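Local coordinates for serine-tRNA ligase (Naegleria fowleri, PDB 6BLJ), which probably attaches serine to its cognate tRNA in the cytosol, as a class II aminoacyl-tRNA synthetase, and binds AMP, at residues Y186-L198 against L452-V465. Sequence-based numbering, arbitrary orientation.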
loop_
_atom_site.group_PDB
_atom_site.type_symbol
_atom_site.label_atom_id
_atom_site.label_comp_id
_atom_site.label_asym_id
_atom_site.label_seq_id
_atom_site.Cartn_x
_atom_site.Cartn_y
_atom_site.Cartn_z
ATOM N N TYR A 186 1.930 30.043 -36.855
ATOM C CA TYR A 186 1.025 29.159 -36.134
ATOM C C TYR A 186 1.813 28.330 -35.131
ATOM O O TYR A 186 2.781 27.655 -35.495
ATOM C CB TYR A 186 0.273 28.253 -37.107
ATOM C CG TYR A 186 -0.804 27.444 -36.436
ATOM C CD1 TYR A 186 -2.081 27.963 -36.259
ATOM C CD2 TYR A 186 -0.540 26.164 -35.955
ATOM C CE1 TYR A 186 -3.075 27.227 -35.623
ATOM C CE2 TYR A 186 -1.527 25.418 -35.313
ATOM C CZ TYR A 186 -2.792 25.952 -35.161
ATOM O OH TYR A 186 -3.773 25.213 -34.537
ATOM N N LYS A 187 1.424 28.419 -33.865
ATOM C CA LYS A 187 2.092 27.695 -32.792
ATOM C C LYS A 187 1.406 26.353 -32.565
ATOM O O LYS A 187 0.183 26.297 -32.402
ATOM C CB LYS A 187 2.080 28.526 -31.508
ATOM C CG LYS A 187 2.708 27.817 -30.310
ATOM C CD LYS A 187 2.772 28.779 -29.113
ATOM C CE LYS A 187 3.392 28.121 -27.883
ATOM N NZ LYS A 187 3.593 29.104 -26.781
ATOM N N CYS A 188 2.199 25.278 -32.533
ATOM C CA CYS A 188 1.661 23.937 -32.325
ATOM C C CYS A 188 0.919 23.833 -30.998
ATOM O O CYS A 188 1.403 24.307 -29.969
ATOM C CB CYS A 188 2.784 22.901 -32.356
ATOM S SG CYS A 188 3.409 22.531 -34.011
ATOM N N LEU A 189 -0.261 23.221 -31.034
ATOM C CA LEU A 189 -1.012 22.935 -29.820
ATOM C C LEU A 189 -0.492 21.662 -29.148
ATOM O O LEU A 189 0.118 20.802 -29.778
ATOM C CB LEU A 189 -2.499 22.764 -30.133
ATOM C CG LEU A 189 -3.265 23.944 -30.738
ATOM C CD1 LEU A 189 -4.678 23.511 -31.076
ATOM C CD2 LEU A 189 -3.292 25.069 -29.723
ATOM N N LYS A 190 -0.759 21.566 -27.850
ATOM C CA LYS A 190 -0.490 20.403 -27.014
ATOM C C LYS A 190 -1.554 19.324 -27.230
ATOM O O LYS A 190 -2.709 19.630 -27.545
ATOM C CB LYS A 190 -0.499 20.851 -25.547
ATOM C CG LYS A 190 0.301 20.030 -24.572
ATOM C CD LYS A 190 0.349 20.745 -23.211
ATOM C CE LYS A 190 0.905 22.163 -23.333
ATOM N NZ LYS A 190 2.395 22.224 -23.462
ATOM N N HIS A 191 -1.181 18.059 -26.978
ATOM C CA HIS A 191 -2.088 16.943 -27.284
ATOM C C HIS A 191 -3.468 17.092 -26.625
ATOM O O HIS A 191 -4.489 16.819 -27.262
ATOM C CB HIS A 191 -1.442 15.604 -26.884
ATOM C CG HIS A 191 -0.905 15.569 -25.485
ATOM N ND1 HIS A 191 -1.694 15.298 -24.386
ATOM C CD2 HIS A 191 0.347 15.773 -25.008
ATOM C CE1 HIS A 191 -0.952 15.342 -23.292
ATOM N NE2 HIS A 191 0.291 15.628 -23.643
ATOM N N ILE A 192 -3.532 17.534 -25.361
ATOM C CA ILE A 192 -4.835 17.564 -24.682
ATOM C C ILE A 192 -5.788 18.550 -25.367
ATOM O O ILE A 192 -6.979 18.259 -25.546
ATOM C CB ILE A 192 -4.682 17.875 -23.176
ATOM C CG1 ILE A 192 -6.059 17.779 -22.485
ATOM C CG2 ILE A 192 -4.056 19.266 -22.942
ATOM C CD1 ILE A 192 -5.999 18.022 -21.006
ATOM N N ASP A 193 -5.283 19.718 -25.782
ATOM C CA ASP A 193 -6.135 20.693 -26.465
ATOM C C ASP A 193 -6.578 20.181 -27.824
ATOM O O ASP A 193 -7.743 20.342 -28.206
ATOM C CB ASP A 193 -5.403 22.025 -26.613
ATOM C CG ASP A 193 -5.069 22.648 -25.273
ATOM O OD1 ASP A 193 -5.993 22.758 -24.444
ATOM O OD2 ASP A 193 -3.895 22.991 -25.034
ATOM N N ILE A 194 -5.663 19.544 -28.556
ATOM C CA ILE A 194 -6.005 18.961 -29.851
ATOM C C ILE A 194 -7.111 17.926 -29.695
ATOM O O ILE A 194 -8.116 17.953 -30.418
ATOM C CB ILE A 194 -4.752 18.343 -30.499
ATOM C CG1 ILE A 194 -3.727 19.437 -30.811
ATOM C CG2 ILE A 194 -5.142 17.580 -31.740
ATOM C CD1 ILE A 194 -2.350 18.906 -31.208
ATOM N N MET A 195 -6.939 16.990 -28.753
ATOM C CA MET A 195 -7.919 15.912 -28.606
ATOM C C MET A 195 -9.282 16.451 -28.178
ATOM O O MET A 195 -10.324 15.969 -28.641
ATOM C CB MET A 195 -7.420 14.869 -27.602
ATOM C CG MET A 195 -6.199 14.107 -28.092
ATOM S SD MET A 195 -5.713 12.787 -26.958
ATOM C CE MET A 195 -4.387 12.046 -27.916
ATOM N N ARG A 196 -9.298 17.458 -27.308
ATOM C CA ARG A 196 -10.570 18.069 -26.926
ATOM C C ARG A 196 -11.197 18.819 -28.099
ATOM O O ARG A 196 -12.426 18.805 -28.268
ATOM C CB ARG A 196 -10.377 19.011 -25.733
ATOM C CG ARG A 196 -10.204 18.290 -24.381
ATOM C CD ARG A 196 -9.996 19.287 -23.233
ATOM N NE ARG A 196 -9.926 18.606 -21.944
ATOM C CZ ARG A 196 -9.384 19.154 -20.861
ATOM N NH1 ARG A 196 -8.862 20.376 -20.928
ATOM N NH2 ARG A 196 -9.349 18.482 -19.719
ATOM N N LYS A 197 -10.375 19.501 -28.904
ATOM C CA LYS A 197 -10.911 20.209 -30.065
ATOM C C LYS A 197 -11.461 19.241 -31.106
ATOM O O LYS A 197 -12.335 19.614 -31.896
ATOM C CB LYS A 197 -9.841 21.118 -30.673
ATOM C CG LYS A 197 -9.639 22.432 -29.922
ATOM C CD LYS A 197 -8.382 23.178 -30.393
ATOM C CE LYS A 197 -8.521 23.677 -31.827
ATOM N NZ LYS A 197 -9.657 24.635 -31.956
ATOM N N LEU A 198 -10.942 18.012 -31.148
ATOM C CA LEU A 198 -11.520 16.971 -31.989
ATOM C C LEU A 198 -12.810 16.404 -31.415
ATOM O O LEU A 198 -13.496 15.652 -32.114
ATOM C CB LEU A 198 -10.523 15.824 -32.199
ATOM C CG LEU A 198 -9.235 16.129 -32.966
ATOM C CD1 LEU A 198 -8.234 14.982 -32.815
ATOM C CD2 LEU A 198 -9.526 16.421 -34.440
ATOM N N LEU A 452 -0.531 8.176 -29.370
ATOM C CA LEU A 452 -1.590 9.038 -29.915
ATOM C C LEU A 452 -1.345 10.510 -29.590
ATOM O O LEU A 452 -1.572 11.379 -30.436
ATOM C CB LEU A 452 -2.976 8.640 -29.383
ATOM C CG LEU A 452 -3.711 7.376 -29.857
ATOM C CD1 LEU A 452 -5.042 7.256 -29.106
ATOM C CD2 LEU A 452 -3.937 7.375 -31.389
ATOM N N CYS A 453 -0.913 10.815 -28.360
ATOM C CA CYS A 453 -0.512 12.191 -28.041
ATOM C C CYS A 453 0.560 12.703 -29.003
ATOM O O CYS A 453 0.522 13.858 -29.444
ATOM C CB CYS A 453 0.018 12.260 -26.612
ATOM S SG CYS A 453 -1.243 11.945 -25.358
ATOM N N CYS A 454 1.571 11.877 -29.270
ATOM C CA CYS A 454 2.662 12.286 -30.146
ATOM C C CYS A 454 2.186 12.449 -31.583
ATOM O O CYS A 454 2.600 13.381 -32.280
ATOM C CB CYS A 454 3.792 11.263 -30.061
ATOM S SG CYS A 454 5.327 11.793 -30.847
ATOM N N ILE A 455 1.324 11.542 -32.052
ATOM C CA ILE A 455 0.814 11.650 -33.416
ATOM C C ILE A 455 0.020 12.937 -33.591
ATOM O O ILE A 455 0.238 13.691 -34.544
ATOM C CB ILE A 455 -0.036 10.420 -33.777
ATOM C CG1 ILE A 455 0.854 9.184 -33.947
ATOM C CG2 ILE A 455 -0.878 10.692 -35.047
ATOM C CD1 ILE A 455 0.061 7.895 -34.168
ATOM N N VAL A 456 -0.911 13.219 -32.670
ATOM C CA VAL A 456 -1.792 14.355 -32.933
ATOM C C VAL A 456 -1.005 15.665 -32.909
ATOM O O VAL A 456 -1.341 16.599 -33.648
ATOM C CB VAL A 456 -3.001 14.373 -31.962
ATOM C CG1 VAL A 456 -3.832 13.067 -32.086
ATOM C CG2 VAL A 456 -2.592 14.657 -30.522
ATOM N N GLU A 457 0.065 15.756 -32.096
ATOM C CA GLU A 457 0.888 16.968 -32.100
ATOM C C GLU A 457 1.701 17.104 -33.382
ATOM O O GLU A 457 1.827 18.205 -33.929
ATOM C CB GLU A 457 1.821 17.002 -30.892
ATOM C CG GLU A 457 1.100 17.314 -29.570
ATOM C CD GLU A 457 2.064 17.659 -28.441
ATOM O OE1 GLU A 457 3.285 17.837 -28.694
ATOM O OE2 GLU A 457 1.597 17.731 -27.290
ATOM N N ASN A 458 2.265 16.007 -33.881
ATOM C CA ASN A 458 3.110 16.126 -35.064
ATOM C C ASN A 458 2.315 16.251 -36.357
ATOM O O ASN A 458 2.846 16.796 -37.332
ATOM C CB ASN A 458 4.056 14.932 -35.149
ATOM C CG ASN A 458 5.224 15.071 -34.200
ATOM O OD1 ASN A 458 6.163 15.822 -34.462
ATOM N ND2 ASN A 458 5.141 14.393 -33.058
ATOM N N TYR A 459 1.061 15.790 -36.380
ATOM C CA TYR A 459 0.235 15.798 -37.589
ATOM C C TYR A 459 -0.882 16.839 -37.532
ATOM O O TYR A 459 -1.783 16.820 -38.380
ATOM C CB TYR A 459 -0.353 14.396 -37.831
ATOM C CG TYR A 459 0.667 13.440 -38.413
ATOM C CD1 TYR A 459 0.770 13.252 -39.791
ATOM C CD2 TYR A 459 1.564 12.748 -37.585
ATOM C CE1 TYR A 459 1.728 12.381 -40.346
ATOM C CE2 TYR A 459 2.535 11.883 -38.136
ATOM C CZ TYR A 459 2.605 11.709 -39.518
ATOM O OH TYR A 459 3.541 10.866 -40.082
ATOM N N GLN A 460 -0.842 17.750 -36.560
ATOM C CA GLN A 460 -1.878 18.764 -36.438
ATOM C C GLN A 460 -1.792 19.768 -37.584
ATOM O O GLN A 460 -0.729 19.992 -38.168
ATOM C CB GLN A 460 -1.753 19.490 -35.093
ATOM C CG GLN A 460 -0.501 20.353 -34.967
ATOM C CD GLN A 460 -0.382 21.029 -33.605
ATOM O OE1 GLN A 460 -1.154 21.941 -33.273
ATOM N NE2 GLN A 460 0.562 20.559 -32.795
ATOM N N THR A 461 -2.931 20.350 -37.918
ATOM C CA THR A 461 -3.036 21.497 -38.809
ATOM C C THR A 461 -3.915 22.513 -38.102
ATOM O O THR A 461 -4.457 22.227 -37.030
ATOM C CB THR A 461 -3.654 21.106 -40.160
ATOM O OG1 THR A 461 -5.079 21.037 -40.029
ATOM C CG2 THR A 461 -3.122 19.748 -40.626
ATOM N N PRO A 462 -4.093 23.718 -38.663
ATOM C CA PRO A 462 -5.069 24.637 -38.048
ATOM C C PRO A 462 -6.492 24.113 -38.080
ATOM O O PRO A 462 -7.340 24.632 -37.346
ATOM C CB PRO A 462 -4.936 25.918 -38.887
ATOM C CG PRO A 462 -3.536 25.851 -39.446
ATOM C CD PRO A 462 -3.303 24.391 -39.715
ATOM N N GLU A 463 -6.783 23.100 -38.905
ATOM C CA GLU A 463 -8.152 22.634 -39.097
ATOM C C GLU A 463 -8.441 21.287 -38.437
ATOM O O GLU A 463 -9.617 20.919 -38.304
ATOM C CB GLU A 463 -8.451 22.510 -40.599
ATOM C CG GLU A 463 -8.312 23.814 -41.401
ATOM C CD GLU A 463 -8.991 25.007 -40.760
ATOM O OE1 GLU A 463 -10.126 24.861 -40.257
ATOM O OE2 GLU A 463 -8.387 26.103 -40.765
ATOM N N GLY A 464 -7.414 20.548 -38.034
ATOM C CA GLY A 464 -7.618 19.210 -37.477
ATOM C C GLY A 464 -6.298 18.450 -37.442
ATOM O O GLY A 464 -5.238 19.034 -37.217
ATOM N N VAL A 465 -6.393 17.141 -37.651
ATOM C CA VAL A 465 -5.239 16.243 -37.544
ATOM C C VAL A 465 -5.202 15.325 -38.761
ATOM O O VAL A 465 -6.193 14.645 -39.057
ATOM C CB VAL A 465 -5.283 15.394 -36.257
ATOM C CG1 VAL A 465 -4.046 14.438 -36.192
ATOM C CG2 VAL A 465 -5.389 16.277 -35.016
HETATM O O HOH W 1 -3.684 22.697 -34.474
#
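The last helix of the class II synthetase core, 448-458, meets the short helix 191-197 nearly at right angles: its residues 452-458 cross at 81°, the axes 9.1 Å apart at their closest. Beyond the helix end, the amide of Gln460 pairs with the backbone of Leu189 at both its ends. Leu189 N gives a hydrogen bond to Gln460 OE1 at 2.7 Å, in the carbonyl plane and on a lone pair. Gln460 NE2 returns one to Leu189 O at 3.1 Å and also bonds Glu457 O, so the flat amide is fixed in rotation. Gln460 CG sits between its own backbone N and carbonyl carbon (chi1 68°), and the chain then runs extended to Leu189. A water links Gln460 OE1, Thr461 O and Tyr186 OH. Pro462 CG lies over one face of the Tyr186 ring, 4.1 Å from its centroid, a CH-pi contact. At the start of helix 191-197, Glu457 OE2 accepts from His191 N at 2.8 Å, on its anti side and 15° out of the carboxylate plane. Cys453 SG rests over a face of the His191 ring, 3.5 Å from His191 ND1. Ile194 CG2 fits against Val456 CB and, at 3.5 Å, Val465 CG2; Met195 CE reaches Leu452 and Cys453. The side chain of Cys453 is about 8 Å from the bound AMP. Helix 220-238 packs against Met195 and Leu452, and strand 480-482, the partner of strand 464-466, touches Leu198.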